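Local coordinates for protein Non-ribosomal peptide synthetase (Methanobrevibacter ruminantium, PDB 6VTJ) that probably holds a peptide on a phosphopantetheine-bearing carrier domain and releases it by NADPH-dependent reduction of its thioester in a Rossmann-type reductase domain, at residues I259-Y265 against F449-V453; M363-V369 against F467-A472; A402-Y406 against L477-D482. Residue numbers count along the deposited sequence, not the author numbering.

Contact 1. Residues I259-Y265 against F449-V453; sequences ISVLSSY and FEENV
The ring of Phe449 (chi1 t) fills a hollow made by the backbone of Leu262 to Tyr265. Residues 259-261 form a short 3-10 turn, closed by Leu262 N to Ile259 O (3.2 Å), and Leu262 centres an inverse gamma turn. In the partner segment, 450-452 is also 3-10. CA pairs Leu262-Val453 (7.5 Å) and Ser264-Phe449 (6.2 Å) show that the segments run in opposite senses. Leu262 O lies at the edge of the Phe449 ring, 3.1 Å from CE2, and Ser264 N lies over one face, 3.3 Å from the same CE2. Tyr265 (chi1 m) walls the hollow: the Phe449 edge faces its ring in a T-shaped pair (centroids 5.0 Å, planes 73°), and Phe449 CB lies 4.1 Å from the Tyr265 centroid, a CH-pi contact. A second bump, Val453, touches Ile259 (CG1 to CD1, 4.0 Å). This surface packing covers the loop after strand 252-258 of the Rossmann-type sheet, where Ile259 and Leu262 reach His387 of strand 385-388 and Val261 leans on helix 291-308.

Contact 2. Residues M363-V369 against F467-A472; sequences MSQIDYV and FDWPEA
Tyr368 lays one face of its ring on Pro470, whose CG sits 3.8 Å from the ring centroid and only 3° off the normal, a well-centred CH-pi contact. The tyrosine (chi1 m) belongs to a beta-alpha junction of the Rossmann-type reductase fold: strand 360-365 ends at Gln365, the N-cap residue of helix 366-376, and Val369 N bonds to Gln365 O at 2.8 Å. Residues 467-472 cross this junction as an extended linker without regular secondary structure, antiparallel in sense, with CA pairs Met363-Ala472 (6.3 Å) and Tyr368-Trp469 (7.2 Å); the contact buries 429 Å². Two further aromatic side chains pack beside Tyr368. Phe467 (chi1 t) brings CE2 to 3.8 Å from Tyr368 CD2, the two rings meeting obliquely. Trp469 (chi1 m, chi2 94°) pushes its six-membered ring inward, CZ3 lying 3.7 Å from Tyr368 CB and CH2 3.8 Å from Val369 CG2. At the other end, as a separate contact, Ala472 CB packs on Met363 CB at 3.7 Å. The linker thus seals a largely buried apolar patch, while Asn390 also donates to Pro470 O. The polar tie between the segments comes from Gln365 (chi1 m, chi2 96°), whose NE2 donates to Pro470 O at 3.0 Å with an N-H...O angle of 160°.

Contact 3. Residues A402-Y406 against L477-D482; sequences ALNTY and LKRLFD
Two helical pieces meet here, residues 402-406, at the C-terminal part of helix 396-403, and residues 477-482 within helix 474-485. The CA pairs Ala402-Leu477 (6.3 Å) and Leu403-Phe481 (7.5 Å) set the register, and 366 Å² is buried. Phe481 (chi1 -71°, chi2 -49°) presents a ring face to Leu403 (chi1 -88°, chi2 177°): CD2 stands 3.6 Å from the centroid, 5° off the normal, a CH-pi contact. Ala402 CB approaches the same ring at its edge, 4.0 Å from CE2, and fits against Leu477 CB at 3.6 Å; its small side chain permits this close approach. Further along, Tyr406 N bonds to Leu403 O (3.0 Å), and chi1 m swings the Tyr406 ring across so that OH donates to Asp482 OD1 at 2.8 Å. Thr405 (chi1 p) turns OG1 back to Ala402 O (3.0 Å), while the extended Lys478 chain (m, t, t, t) passes with CE 3.9 Å from Thr405 OG1 and pairs with Glu474 in a salt bridge. This is apolar helix-to-helix packing, bordered by the Tyr406-Asp482 hydrogen bond, in the C-terminal part of the reductase; it joins helix 396-403 to helix 474-485, whose Leu477 and Leu480 in turn rest on Met363 of strand 360-365.

How the contacts relate
All three contacts bring a C-terminal piece back onto earlier parts of the reductase, and their segments alternate along the chain. Contact 2 is the buried one, seven of its eleven touching residues being buried; contact 3 is partly buried, and contact 1 is a surface contact. Contacts 2 and 3 are direct neighbours, with Met363 CE 3.7 Å from Leu477 CD2, so the linker 467-472 and the helix that follows it cover adjoining ground. Contact 1 stands apart, its nearest atoms about 8 Å from contact 2 and about 17 Å from contact 3. Clear hydrogen bonds cross contact 2, amide to carbonyl, and contact 3, phenol to carboxylate, whereas contact 1 relies on aromatic and apolar packing.

Contact 1. Residues I259-Y265 against F449-V453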
# COMPACT_ATOMS: atom_id res chain seq x y z
N ILE A 259 3.19 2.12 -6.81
CA ILE A 259 3.21 1.78 -8.22
C ILE A 259 1.80 1.46 -8.73
O ILE A 259 1.56 1.51 -9.94
CB ILE A 259 4.16 0.58 -8.46
CG1 ILE A 259 4.61 0.52 -9.93
CG2 ILE A 259 3.50 -0.74 -8.01
CD1 ILE A 259 5.33 1.78 -10.39
N SER A 260 0.88 1.13 -7.83
CA SER A 260 -0.47 0.74 -8.24
C SER A 260 -1.28 1.89 -8.83
O SER A 260 -2.39 1.64 -9.31
CB SER A 260 -1.25 0.16 -7.06
OG SER A 260 -0.62 -1.02 -6.59
N VAL A 261 -0.77 3.14 -8.82
CA VAL A 261 -1.52 4.19 -9.48
C VAL A 261 -1.55 3.97 -10.98
O VAL A 261 -2.50 4.37 -11.64
CB VAL A 261 -1.01 5.61 -9.15
CG1 VAL A 261 -1.14 5.91 -7.67
CG2 VAL A 261 0.40 5.82 -9.65
N LEU A 262 -0.52 3.31 -11.54
CA LEU A 262 -0.59 2.79 -12.91
C LEU A 262 -1.37 1.48 -12.86
O LEU A 262 -0.82 0.37 -12.90
CB LEU A 262 0.80 2.61 -13.50
CG LEU A 262 1.70 3.81 -13.27
CD1 LEU A 262 3.06 3.58 -13.89
CD2 LEU A 262 1.08 5.11 -13.81
N SER A 263 -2.69 1.60 -12.76
CA SER A 263 -3.51 0.50 -12.29
C SER A 263 -3.97 -0.45 -13.39
O SER A 263 -4.30 -1.59 -13.08
CB SER A 263 -4.74 1.04 -11.56
OG SER A 263 -5.49 1.90 -12.41
N SER A 264 -4.02 -0.01 -14.64
CA SER A 264 -4.67 -0.78 -15.69
C SER A 264 -4.40 -0.11 -17.01
O SER A 264 -3.89 1.01 -17.06
CB SER A 264 -6.18 -0.86 -15.47
OG SER A 264 -6.77 0.39 -15.79
N TYR A 265 -4.77 -0.79 -18.10
CA TYR A 265 -4.87 -0.10 -19.38
C TYR A 265 -5.91 1.01 -19.28
O TYR A 265 -6.78 1.00 -18.41
CB TYR A 265 -5.26 -1.07 -20.50
CG TYR A 265 -4.19 -2.06 -20.87
CD1 TYR A 265 -3.01 -1.64 -21.48
CD2 TYR A 265 -4.36 -3.42 -20.65
CE1 TYR A 265 -2.03 -2.55 -21.83
CE2 TYR A 265 -3.39 -4.33 -20.99
CZ TYR A 265 -2.22 -3.89 -21.59
OH TYR A 265 -1.26 -4.81 -21.93
N PHE A 449 -1.52 -6.69 -18.16
CA PHE A 449 -1.16 -5.28 -18.11
C PHE A 449 0.12 -4.96 -17.32
O PHE A 449 0.96 -4.19 -17.80
CB PHE A 449 -2.28 -4.41 -17.52
CG PHE A 449 -1.81 -3.04 -17.10
CD1 PHE A 449 -1.53 -2.06 -18.05
CD2 PHE A 449 -1.58 -2.75 -15.76
CE1 PHE A 449 -1.05 -0.81 -17.67
CE2 PHE A 449 -1.11 -1.50 -15.37
CZ PHE A 449 -0.84 -0.52 -16.33
N GLU A 450 0.23 -5.49 -16.10
CA GLU A 450 1.31 -5.05 -15.20
C GLU A 450 2.69 -5.30 -15.80
O GLU A 450 3.64 -4.56 -15.52
CB GLU A 450 1.19 -5.73 -13.84
N GLU A 451 2.81 -6.32 -16.66
CA GLU A 451 4.07 -6.58 -17.36
C GLU A 451 4.57 -5.38 -18.14
O GLU A 451 5.75 -5.35 -18.51
CB GLU A 451 3.91 -7.77 -18.32
N ASN A 452 3.71 -4.39 -18.39
CA ASN A 452 4.05 -3.23 -19.21
C ASN A 452 4.46 -2.02 -18.39
O ASN A 452 4.77 -0.98 -18.98
CB ASN A 452 2.87 -2.87 -20.11
CG ASN A 452 2.57 -3.94 -21.13
OD1 ASN A 452 1.63 -4.72 -20.96
ND2 ASN A 452 3.39 -4.01 -22.19
N VAL A 453 4.48 -2.12 -17.06
CA VAL A 453 4.98 -1.02 -16.26
C VAL A 453 6.50 -0.99 -16.35
O VAL A 453 7.16 -2.00 -16.09
CB VAL A 453 4.52 -1.17 -14.80
CG1 VAL A 453 5.28 -0.20 -13.92
CG2 VAL A 453 3.04 -0.94 -14.71

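Contact 2. Residues M363-V369 against F467-A472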
# COMPACT_ATOMS: atom_id res chain seq x y z
N MET A 363 10.02 -8.30 -4.82
CA MET A 363 10.18 -8.42 -3.37
C MET A 363 11.07 -7.26 -2.95
O MET A 363 12.30 -7.35 -2.94
CB MET A 363 10.74 -9.77 -2.98
CG MET A 363 9.91 -10.92 -3.56
SD MET A 363 8.38 -11.23 -2.68
CE MET A 363 9.00 -11.91 -1.13
N SER A 364 10.43 -6.14 -2.63
CA SER A 364 11.15 -4.91 -2.28
C SER A 364 11.47 -4.95 -0.79
O SER A 364 10.65 -4.57 0.04
CB SER A 364 10.30 -3.71 -2.66
OG SER A 364 10.11 -3.65 -4.07
N GLN A 365 12.67 -5.43 -0.47
CA GLN A 365 13.10 -5.58 0.92
C GLN A 365 13.14 -4.22 1.62
O GLN A 365 13.79 -3.28 1.13
CB GLN A 365 14.47 -6.24 0.97
CG GLN A 365 14.55 -7.59 0.19
CD GLN A 365 15.11 -7.43 -1.24
OE1 GLN A 365 15.14 -6.33 -1.79
NE2 GLN A 365 15.58 -8.54 -1.81
N ILE A 366 12.46 -4.12 2.77
CA ILE A 366 12.14 -2.83 3.38
C ILE A 366 13.39 -2.02 3.72
O ILE A 366 13.36 -0.77 3.68
CB ILE A 366 11.24 -3.05 4.62
CG1 ILE A 366 10.57 -1.75 5.08
CG2 ILE A 366 12.05 -3.58 5.77
CD1 ILE A 366 9.59 -1.15 4.12
N ASP A 367 14.49 -2.69 4.06
CA ASP A 367 15.71 -1.93 4.36
C ASP A 367 16.27 -1.32 3.08
O ASP A 367 16.74 -0.18 3.08
CB ASP A 367 16.76 -2.79 5.09
CG ASP A 367 16.90 -4.22 4.55
OD1 ASP A 367 16.11 -4.67 3.69
OD2 ASP A 367 17.83 -4.93 5.01
N TYR A 368 16.15 -2.04 1.96
CA TYR A 368 16.59 -1.46 0.71
C TYR A 368 15.58 -0.46 0.14
O TYR A 368 15.99 0.50 -0.51
CB TYR A 368 16.92 -2.58 -0.28
CG TYR A 368 18.30 -3.12 0.02
CD1 TYR A 368 18.51 -3.97 1.10
CD2 TYR A 368 19.40 -2.74 -0.74
CE1 TYR A 368 19.76 -4.45 1.39
CE2 TYR A 368 20.67 -3.21 -0.45
CZ TYR A 368 20.84 -4.05 0.61
OH TYR A 368 22.10 -4.52 0.90
N VAL A 369 14.27 -0.62 0.41
CA VAL A 369 13.33 0.45 0.05
C VAL A 369 13.74 1.74 0.73
O VAL A 369 13.79 2.80 0.09
CB VAL A 369 11.88 0.08 0.41
CG1 VAL A 369 10.97 1.25 0.10
CG2 VAL A 369 11.43 -1.14 -0.35
N PHE A 467 23.37 2.20 -5.97
CA PHE A 467 22.36 1.31 -5.39
C PHE A 467 21.96 0.27 -6.44
O PHE A 467 21.52 0.63 -7.53
CB PHE A 467 21.14 2.13 -4.93
CG PHE A 467 20.01 1.30 -4.39
CD1 PHE A 467 19.23 0.52 -5.23
CD2 PHE A 467 19.69 1.33 -3.04
CE1 PHE A 467 18.19 -0.25 -4.74
CE2 PHE A 467 18.65 0.55 -2.53
CZ PHE A 467 17.90 -0.23 -3.38
N ASP A 468 22.11 -1.01 -6.09
CA ASP A 468 21.54 -2.11 -6.86
C ASP A 468 20.61 -2.89 -5.94
O ASP A 468 20.84 -2.98 -4.72
CB ASP A 468 22.62 -3.05 -7.42
CG ASP A 468 23.27 -2.54 -8.70
OD1 ASP A 468 23.01 -1.41 -9.11
OD2 ASP A 468 24.05 -3.29 -9.34
N TRP A 469 19.53 -3.47 -6.51
CA TRP A 469 18.65 -4.24 -5.63
C TRP A 469 19.22 -5.64 -5.38
O TRP A 469 19.70 -6.29 -6.31
CB TRP A 469 17.25 -4.38 -6.24
CG TRP A 469 16.39 -3.12 -6.16
CD1 TRP A 469 16.26 -2.16 -7.12
CD2 TRP A 469 15.56 -2.72 -5.07
NE1 TRP A 469 15.40 -1.18 -6.69
CE2 TRP A 469 14.94 -1.51 -5.44
CE3 TRP A 469 15.26 -3.26 -3.82
CZ2 TRP A 469 14.04 -0.84 -4.60
CZ3 TRP A 469 14.37 -2.59 -2.98
CH2 TRP A 469 13.78 -1.39 -3.38
N PRO A 470 19.17 -6.15 -4.14
CA PRO A 470 19.60 -7.53 -3.90
C PRO A 470 18.54 -8.50 -4.37
O PRO A 470 17.34 -8.28 -4.18
CB PRO A 470 19.77 -7.60 -2.38
CG PRO A 470 18.88 -6.58 -1.85
CD PRO A 470 18.78 -5.47 -2.89
N GLU A 471 18.99 -9.61 -4.94
CA GLU A 471 18.07 -10.62 -5.44
C GLU A 471 17.31 -11.26 -4.29
O GLU A 471 17.87 -11.53 -3.22
CB GLU A 471 18.83 -11.68 -6.21
CG GLU A 471 19.43 -11.16 -7.49
CD GLU A 471 19.26 -12.11 -8.65
OE1 GLU A 471 18.48 -11.77 -9.58
OE2 GLU A 471 19.90 -13.19 -8.63
N ALA A 472 16.02 -11.49 -4.50
CA ALA A 472 15.21 -12.25 -3.55
C ALA A 472 15.40 -13.74 -3.84
O ALA A 472 14.51 -14.43 -4.34
CB ALA A 472 13.74 -11.85 -3.63

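Contact 3. Residues A402-Y406 against L477-D482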
# COMPACT_ATOMS: atom_id res chain seq x y z
N ALA A 402 10.67 -22.15 -2.28
CA ALA A 402 11.17 -21.85 -0.93
C ALA A 402 10.27 -22.43 0.16
O ALA A 402 10.75 -22.95 1.17
CB ALA A 402 11.32 -20.34 -0.76
N LEU A 403 8.95 -22.31 -0.00
CA LEU A 403 8.04 -22.81 1.03
C LEU A 403 8.12 -24.33 1.16
O LEU A 403 8.03 -24.87 2.26
CB LEU A 403 6.61 -22.39 0.73
CG LEU A 403 6.22 -21.03 1.30
CD1 LEU A 403 4.80 -20.72 0.86
CD2 LEU A 403 6.37 -21.02 2.82
N ASN A 404 8.31 -25.04 0.05
CA ASN A 404 8.32 -26.50 0.12
C ASN A 404 9.55 -27.07 0.83
O ASN A 404 9.56 -28.27 1.14
CB ASN A 404 8.22 -27.10 -1.28
CG ASN A 404 6.80 -27.18 -1.76
OD1 ASN A 404 5.86 -27.04 -0.98
ND2 ASN A 404 6.61 -27.39 -3.06
N THR A 405 10.59 -26.27 1.10
CA THR A 405 11.67 -26.80 1.92
C THR A 405 11.25 -27.00 3.37
O THR A 405 11.99 -27.63 4.13
CB THR A 405 12.92 -25.91 1.84
OG1 THR A 405 12.68 -24.69 2.57
CG2 THR A 405 13.26 -25.58 0.40
N TYR A 406 10.09 -26.49 3.76
CA TYR A 406 9.52 -26.78 5.08
C TYR A 406 8.65 -28.03 5.08
O TYR A 406 8.06 -28.34 6.12
CB TYR A 406 8.71 -25.57 5.57
CG TYR A 406 9.54 -24.31 5.60
CD1 TYR A 406 10.44 -24.07 6.63
CD2 TYR A 406 9.45 -23.39 4.57
CE1 TYR A 406 11.22 -22.93 6.65
CE2 TYR A 406 10.23 -22.24 4.58
CZ TYR A 406 11.11 -22.02 5.61
OH TYR A 406 11.86 -20.88 5.61
N LEU A 477 14.38 -15.74 0.84
CA LEU A 477 13.03 -16.21 1.09
C LEU A 477 12.99 -17.08 2.34
O LEU A 477 12.05 -16.99 3.14
CB LEU A 477 12.48 -16.95 -0.14
CG LEU A 477 12.19 -16.08 -1.37
CD1 LEU A 477 11.74 -16.93 -2.56
CD2 LEU A 477 11.15 -14.96 -1.07
N LYS A 478 14.05 -17.87 2.58
CA LYS A 478 14.03 -18.68 3.79
C LYS A 478 14.11 -17.80 5.03
O LYS A 478 13.35 -18.01 5.99
CB LYS A 478 15.17 -19.70 3.78
CG LYS A 478 14.93 -20.84 2.81
CD LYS A 478 16.14 -21.76 2.72
CE LYS A 478 15.92 -22.80 1.65
NZ LYS A 478 17.19 -23.52 1.30
N ARG A 479 14.98 -16.78 5.00
CA ARG A 479 15.00 -15.81 6.09
C ARG A 479 13.60 -15.28 6.33
O ARG A 479 13.10 -15.29 7.46
CB ARG A 479 15.97 -14.66 5.79
CG ARG A 479 17.45 -15.05 5.75
CD ARG A 479 18.37 -13.87 6.00
NE ARG A 479 18.44 -12.96 4.85
CZ ARG A 479 19.03 -13.26 3.70
NH1 ARG A 479 19.62 -14.44 3.53
NH2 ARG A 479 19.05 -12.37 2.71
N LEU A 480 12.92 -14.92 5.24
CA LEU A 480 11.60 -14.31 5.36
C LEU A 480 10.64 -15.30 6.00
O LEU A 480 9.96 -15.00 7.00
CB LEU A 480 11.11 -13.87 3.98
CG LEU A 480 9.77 -13.15 3.84
CD1 LEU A 480 9.80 -12.27 2.61
CD2 LEU A 480 8.62 -14.16 3.75
N PHE A 481 10.63 -16.53 5.48
CA PHE A 481 9.67 -17.48 5.99
C PHE A 481 10.06 -17.94 7.39
O PHE A 481 9.18 -18.16 8.22
CB PHE A 481 9.51 -18.64 5.00
CG PHE A 481 8.78 -18.24 3.74
CD1 PHE A 481 7.60 -17.54 3.81
CD2 PHE A 481 9.32 -18.51 2.49
CE1 PHE A 481 6.94 -17.14 2.67
CE2 PHE A 481 8.67 -18.13 1.34
CZ PHE A 481 7.47 -17.44 1.43
N ASP A 482 11.37 -17.99 7.70
CA ASP A 482 11.74 -18.39 9.05
C ASP A 482 11.12 -17.43 10.04
O ASP A 482 10.53 -17.85 11.05
CB ASP A 482 13.25 -18.41 9.23
CG ASP A 482 13.91 -19.62 8.59
OD1 ASP A 482 13.22 -20.50 8.04
OD2 ASP A 482 15.16 -19.69 8.65